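Local coordinates for protein DR2417 (Deinococcus radiodurans, PDB 4XWW) that binds RNA and, as a metallo-beta-lactamase-superfamily RNase J, probably degrades it as a 5'-3' exonuclease, with possible endonuclease activity, at residues F176-D181 and S190-V195; E231-C236 and Q262-V267. One frame throughout, in Å; residues are numbered along the deposited sequence.

Contacts 1 and 2 follow one another along the chain, the first closing before the second opens, and their centres lie about 31 Å apart with nearest atoms about 15 Å apart. Contact 1 joins the loop after strand 168-172 to the start of helix 192-201 in the metallo-beta-lactamase part. Contact 2 brings the end of helix 222-234 against the turn leading into strand 265-269, an outermost strand of the parallel beta-CASP sheet. Helix 222-234 links the two regions: Asp179 of contact 1 accepts from Glu222 N at its beginning, while its last turn packs in contact 2. The helix thus runs from the metallo-beta-lactamase part to the beta-CASP sheet.

Contact 1 of 2, residues F176-D181 and S190-V195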
loop_
_atom_site.group_PDB
_atom_site.type_symbol
_atom_site.label_atom_id
_atom_site.label_comp_id
_atom_site.label_asym_id
_atom_site.label_seq_id
_atom_site.Cartn_x
_atom_site.Cartn_y
_atom_site.Cartn_z
ATOM N N PHE A 176 -22.142 9.594 6.041
ATOM C CA PHE A 176 -23.110 10.036 5.040
ATOM C C PHE A 176 -22.519 10.595 3.765
ATOM O O PHE A 176 -21.377 11.054 3.739
ATOM C CB PHE A 176 -24.034 11.119 5.619
ATOM C CG PHE A 176 -23.415 12.502 5.638
ATOM C CD1 PHE A 176 -22.494 12.845 6.614
ATOM C CD2 PHE A 176 -23.756 13.453 4.683
ATOM C CE1 PHE A 176 -21.925 14.126 6.654
ATOM C CE2 PHE A 176 -23.208 14.744 4.716
ATOM C CZ PHE A 176 -22.273 15.077 5.694
ATOM N N LYS A 177 -23.341 10.579 2.720
ATOM C CA LYS A 177 -23.178 11.426 1.543
ATOM C C LYS A 177 -24.524 12.098 1.325
ATOM O O LYS A 177 -25.502 11.753 2.007
ATOM C CB LYS A 177 -22.787 10.600 0.312
ATOM C CG LYS A 177 -23.919 9.623 -0.066
ATOM C CD LYS A 177 -23.569 8.681 -1.232
ATOM C CE LYS A 177 -23.296 9.437 -2.501
ATOM N NZ LYS A 177 -23.441 8.488 -3.687
ATOM N N ILE A 178 -24.617 13.052 0.403
ATOM C CA ILE A 178 -25.935 13.583 0.073
ATOM C C ILE A 178 -26.256 13.159 -1.344
ATOM O O ILE A 178 -25.993 13.883 -2.304
ATOM C CB ILE A 178 -26.025 15.122 0.215
ATOM C CG1 ILE A 178 -25.515 15.537 1.596
ATOM C CG2 ILE A 178 -27.514 15.583 0.061
ATOM C CD1 ILE A 178 -25.453 17.045 1.833
ATOM N N ASP A 179 -26.846 11.975 -1.460
ATOM C CA ASP A 179 -27.208 11.442 -2.769
ATOM C C ASP A 179 -28.640 11.802 -3.118
ATOM O O ASP A 179 -29.579 11.401 -2.416
ATOM C CB ASP A 179 -27.020 9.927 -2.791
ATOM C CG ASP A 179 -26.938 9.369 -4.210
ATOM O OD1 ASP A 179 -27.585 9.922 -5.120
ATOM O OD2 ASP A 179 -26.229 8.365 -4.404
ATOM N N PRO A 180 -28.824 12.559 -4.201
ATOM C CA PRO A 180 -30.196 12.965 -4.544
ATOM C C PRO A 180 -31.070 11.812 -5.058
ATOM O O PRO A 180 -32.294 11.950 -5.080
ATOM C CB PRO A 180 -29.994 14.030 -5.636
ATOM C CG PRO A 180 -28.616 13.858 -6.121
ATOM C CD PRO A 180 -27.805 13.251 -5.013
ATOM N N ASP A 181 -30.454 10.699 -5.447
ATOM C CA ASP A 181 -31.209 9.559 -5.964
ATOM C C ASP A 181 -30.336 8.308 -5.975
ATOM O O ASP A 181 -29.487 8.157 -6.847
ATOM C CB ASP A 181 -31.734 9.860 -7.373
ATOM C CG ASP A 181 -32.512 8.693 -7.972
ATOM O OD1 ASP A 181 -32.863 7.744 -7.229
ATOM O OD2 ASP A 181 -32.783 8.747 -9.192
ATOM N N SER A 190 -31.736 11.902 1.838
ATOM C CA SER A 190 -31.311 12.459 3.120
ATOM C C SER A 190 -32.352 13.452 3.646
ATOM O O SER A 190 -32.932 14.217 2.892
ATOM C CB SER A 190 -29.944 13.141 3.016
ATOM O OG SER A 190 -28.947 12.215 2.623
ATOM N N ASP A 191 -32.568 13.434 4.948
ATOM C CA ASP A 191 -33.547 14.334 5.554
ATOM C C ASP A 191 -32.975 15.742 5.781
ATOM O O ASP A 191 -32.777 16.172 6.919
ATOM C CB ASP A 191 -34.059 13.742 6.869
ATOM C CG ASP A 191 -35.391 14.337 7.288
ATOM O OD1 ASP A 191 -35.745 15.420 6.766
ATOM O OD2 ASP A 191 -36.081 13.722 8.136
ATOM N N LEU A 192 -32.763 16.488 4.702
ATOM C CA LEU A 192 -32.140 17.804 4.835
ATOM C C LEU A 192 -33.107 18.813 5.445
ATOM O O LEU A 192 -32.688 19.802 6.040
ATOM C CB LEU A 192 -31.625 18.305 3.484
ATOM C CG LEU A 192 -30.509 17.456 2.876
ATOM C CD1 LEU A 192 -29.992 18.082 1.591
ATOM C CD2 LEU A 192 -29.384 17.250 3.890
ATOM N N GLU A 193 -34.402 18.563 5.280
ATOM C CA GLU A 193 -35.435 19.365 5.935
ATOM C C GLU A 193 -35.241 19.307 7.448
ATOM O O GLU A 193 -35.266 20.335 8.137
ATOM C CB GLU A 193 -36.817 18.846 5.537
ATOM C CG GLU A 193 -37.989 19.601 6.120
ATOM C CD GLU A 193 -39.318 19.001 5.696
ATOM O OE1 GLU A 193 -39.485 17.767 5.818
ATOM O OE2 GLU A 193 -40.195 19.761 5.231
ATOM N N ARG A 194 -35.023 18.103 7.969
ATOM C CA ARG A 194 -34.883 17.938 9.415
ATOM C C ARG A 194 -33.603 18.587 9.899
ATOM O O ARG A 194 -33.565 19.186 10.970
ATOM C CB ARG A 194 -34.889 16.464 9.821
ATOM C CG ARG A 194 -34.718 16.269 11.318
ATOM C CD ARG A 194 -35.982 16.807 12.040
ATOM N NE ARG A 194 -35.950 16.815 13.511
ATOM C CZ ARG A 194 -35.461 17.807 14.257
ATOM N NH1 ARG A 194 -34.892 18.876 13.678
ATOM N NH2 ARG A 194 -35.529 17.733 15.580
ATOM N N VAL A 195 -32.541 18.444 9.106
ATOM C CA VAL A 195 -31.249 19.017 9.454
ATOM C C VAL A 195 -31.339 20.548 9.465
ATOM O O VAL A 195 -30.842 21.205 10.385
ATOM C CB VAL A 195 -30.148 18.529 8.477
ATOM C CG1 VAL A 195 -28.856 19.318 8.664
ATOM C CG2 VAL A 195 -29.901 17.005 8.650
HETATM O O HOH W 1 -29.904 12.745 -0.149
#
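Ile178 and Ser190 bring the two backbones closest, with CA atoms 6.3 Å apart, and a single water bridges the chains by donating to Asp179 O and accepting from Ser190 N at 2.8 Å. No direct hydrogen bond joins the segments. Ser190 OG lies 3.5 Å from Lys177 O and is hydrogen-bonded to Thr152 OG1, a hydroxyl that also bonds Lys177 O and Asp179 N and so ties both chains to the same group. Beside these polar groups, Ile178 CG2 meets Leu192 CD1 at 3.8 Å as a small apolar contact; CG1 of Ile178 sits beside the backbone N (chi1 -52°), which leaves CG2 anti to it and facing the leucine. Asp179 organises its own loop. Its OD1 accepts from Asp181 N at 3.0 Å in an Asx turn, and its OD2 forms a salt bridge with Lys177 NZ at 2.9 Å, met from above the carboxylate plane. Lys177 NZ also donates to Pro220 O. On the other segment Asp191 is the N-cap of helix 192-201, its OD1 accepting from Arg194 N at 3.0 Å. The chemistry implies a junction joined by a water, a shared threonine hydroxyl and one small apolar contact, with the paired Lys177 side chain about 4 Å, at the nearest atoms, from Gly380, which contacts UMP in a crystal structure of this protein.

Contact 2 of 2, residues E231-C236 and Q262-V267; sequences EIIKGC and QGRRVV
Arg264 reaches from the turn before strand 265-269 to Ile233 in the last turn of helix 222-234 and Cys236 just beyond it. Its CB is directed toward the helix, and the chain runs extended through CG and CD to NE (chi2 178°, chi3 176°), which gives the group its full reach. CD passes Ile233 CG2 at 3.9 Å, and NE lies 3.8 Å from the same methyl, the two side chains crossing at a slant. NE then donates to a water at 2.7 Å, and that water in turn donates to Ile233 O. Beyond CZ the branches part: Cys236 O sits at the edge of the guanidinium, near its plane, 2.9 Å from NH2, whereas NH1 turns to Val306 O and Gly238 O, hydrogen-bonding both. Gln262 makes the second point of touch. Bent at chi2 (-50°), its chain brings OE1 over the aliphatic stem of Lys234, 3.4 Å from CG, while NE2 bonds Glu230 OE2. The lysine chain continues extended, and its ammonium end extends off from Gln262. Gly263, the C-prime residue of a Schellman motif that ends helix 249-261, has the positive phi that turns the backbone from that helix toward Arg264 and the strand. In chemical terms, the buried guanidinium has backbone carbonyls and a bridging water as polar neighbours, with the Ile233 methyl beside NE; its charge probably suits the carbonyl-rich end of helix 222-234, and it joins that end to the beta-CASP sheet through Val306 O.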
loop_
_atom_site.group_PDB
_atom_site.type_symbol
_atom_site.label_atom_id
_atom_site.label_comp_id
_atom_site.label_asym_id
_atom_site.label_seq_id
_atom_site.Cartn_x
_atom_site.Cartn_y
_atom_site.Cartn_z
ATOM N N GLU A 231 -24.665 1.103 -19.388
ATOM C CA GLU A 231 -24.095 1.399 -20.695
ATOM C C GLU A 231 -22.950 0.432 -21.014
ATOM O O GLU A 231 -22.882 -0.112 -22.112
ATOM C CB GLU A 231 -23.612 2.856 -20.758
ATOM C CG GLU A 231 -23.080 3.298 -22.132
ATOM C CD GLU A 231 -22.699 4.777 -22.172
ATOM O OE1 GLU A 231 -21.975 5.231 -21.260
ATOM O OE2 GLU A 231 -23.135 5.488 -23.106
ATOM N N ILE A 232 -22.065 0.205 -20.046
ATOM C CA ILE A 232 -20.978 -0.743 -20.213
ATOM C C ILE A 232 -21.492 -2.170 -20.446
ATOM O O ILE A 232 -21.095 -2.837 -21.402
ATOM C CB ILE A 232 -20.046 -0.693 -18.989
ATOM C CG1 ILE A 232 -19.336 0.664 -18.951
ATOM C CG2 ILE A 232 -19.038 -1.855 -19.025
ATOM C CD1 ILE A 232 -18.739 1.008 -17.608
ATOM N N ILE A 233 -22.395 -2.626 -19.588
ATOM C CA ILE A 233 -22.843 -4.014 -19.625
ATOM C C ILE A 233 -23.631 -4.295 -20.904
ATOM O O ILE A 233 -23.458 -5.354 -21.521
ATOM C CB ILE A 233 -23.630 -4.342 -18.333
ATOM C CG1 ILE A 233 -22.611 -4.362 -17.176
ATOM C CG2 ILE A 233 -24.404 -5.666 -18.455
ATOM C CD1 ILE A 233 -23.200 -4.418 -15.785
ATOM N N LYS A 234 -24.445 -3.335 -21.335
ATOM C CA LYS A 234 -25.194 -3.475 -22.587
ATOM C C LYS A 234 -24.252 -3.760 -23.751
ATOM O O LYS A 234 -24.594 -4.496 -24.684
ATOM C CB LYS A 234 -26.005 -2.211 -22.861
ATOM C CG LYS A 234 -26.797 -2.242 -24.149
ATOM C CD LYS A 234 -27.650 -0.994 -24.255
ATOM C CE LYS A 234 -28.445 -0.983 -25.548
ATOM N NZ LYS A 234 -29.240 0.271 -25.674
ATOM N N GLY A 235 -23.050 -3.205 -23.668
ATOM C CA GLY A 235 -22.047 -3.384 -24.701
ATOM C C GLY A 235 -21.155 -4.612 -24.577
ATOM O O GLY A 235 -20.346 -4.885 -25.486
ATOM N N CYS A 236 -21.277 -5.358 -23.480
ATOM C CA CYS A 236 -20.433 -6.548 -23.282
ATOM C C CYS A 236 -20.904 -7.733 -24.103
ATOM O O CYS A 236 -22.064 -8.121 -24.033
ATOM C CB CYS A 236 -20.374 -6.933 -21.808
ATOM S SG CYS A 236 -19.459 -5.721 -20.837
ATOM N N GLN A 262 -31.219 -5.963 -19.467
ATOM C CA GLN A 262 -30.256 -6.335 -20.490
ATOM C C GLN A 262 -30.274 -7.824 -20.817
ATOM O O GLN A 262 -29.409 -8.309 -21.536
ATOM C CB GLN A 262 -28.841 -5.911 -20.073
ATOM C CG GLN A 262 -28.666 -4.400 -19.959
ATOM C CD GLN A 262 -29.169 -3.657 -21.180
ATOM O OE1 GLN A 262 -28.987 -4.106 -22.312
ATOM N NE2 GLN A 262 -29.812 -2.510 -20.957
ATOM N N GLY A 263 -31.267 -8.547 -20.311
ATOM C CA GLY A 263 -31.415 -9.949 -20.672
ATOM C C GLY A 263 -30.412 -10.900 -20.037
ATOM O O GLY A 263 -30.171 -11.997 -20.562
ATOM N N ARG A 264 -29.848 -10.497 -18.901
ATOM C CA ARG A 264 -28.886 -11.335 -18.179
ATOM C C ARG A 264 -29.445 -11.843 -16.841
ATOM O O ARG A 264 -30.080 -11.093 -16.105
ATOM C CB ARG A 264 -27.584 -10.564 -17.928
ATOM C CG ARG A 264 -26.875 -10.161 -19.204
ATOM C CD ARG A 264 -25.609 -9.365 -18.906
ATOM N NE ARG A 264 -24.867 -9.050 -20.128
ATOM C CZ ARG A 264 -23.834 -9.751 -20.594
ATOM N NH1 ARG A 264 -23.395 -10.819 -19.936
ATOM N NH2 ARG A 264 -23.227 -9.380 -21.730
ATOM N N ARG A 265 -29.175 -13.108 -16.528
ATOM C CA ARG A 265 -29.535 -13.666 -15.223
ATOM C C ARG A 265 -28.358 -13.500 -14.279
ATOM O O ARG A 265 -27.216 -13.411 -14.726
ATOM C CB ARG A 265 -29.921 -15.140 -15.330
ATOM C CG ARG A 265 -31.104 -15.454 -16.258
ATOM C CD ARG A 265 -32.366 -14.755 -15.774
ATOM N NE ARG A 265 -32.772 -15.207 -14.444
ATOM C CZ ARG A 265 -33.574 -16.249 -14.224
ATOM N NH1 ARG A 265 -34.063 -16.960 -15.243
ATOM N NH2 ARG A 265 -33.889 -16.590 -12.980
ATOM N N VAL A 266 -28.631 -13.453 -12.979
ATOM C CA VAL A 266 -27.607 -13.070 -12.017
ATOM C C VAL A 266 -27.238 -14.218 -11.077
ATOM O O VAL A 266 -28.107 -14.931 -10.576
ATOM C CB VAL A 266 -28.076 -11.850 -11.200
ATOM C CG1 VAL A 266 -27.034 -11.435 -10.154
ATOM C CG2 VAL A 266 -28.348 -10.685 -12.147
ATOM N N VAL A 267 -25.936 -14.390 -10.863
ATOM C CA VAL A 267 -25.425 -15.339 -9.881
ATOM C C VAL A 267 -24.748 -14.536 -8.792
ATOM O O VAL A 267 -23.880 -13.707 -9.075
ATOM C CB VAL A 267 -24.385 -16.331 -10.463
ATOM C CG1 VAL A 267 -23.887 -17.282 -9.376
ATOM C CG2 VAL A 267 -24.951 -17.134 -11.616
HETATM O O HOH W 2 -25.411 -7.126 -21.953
#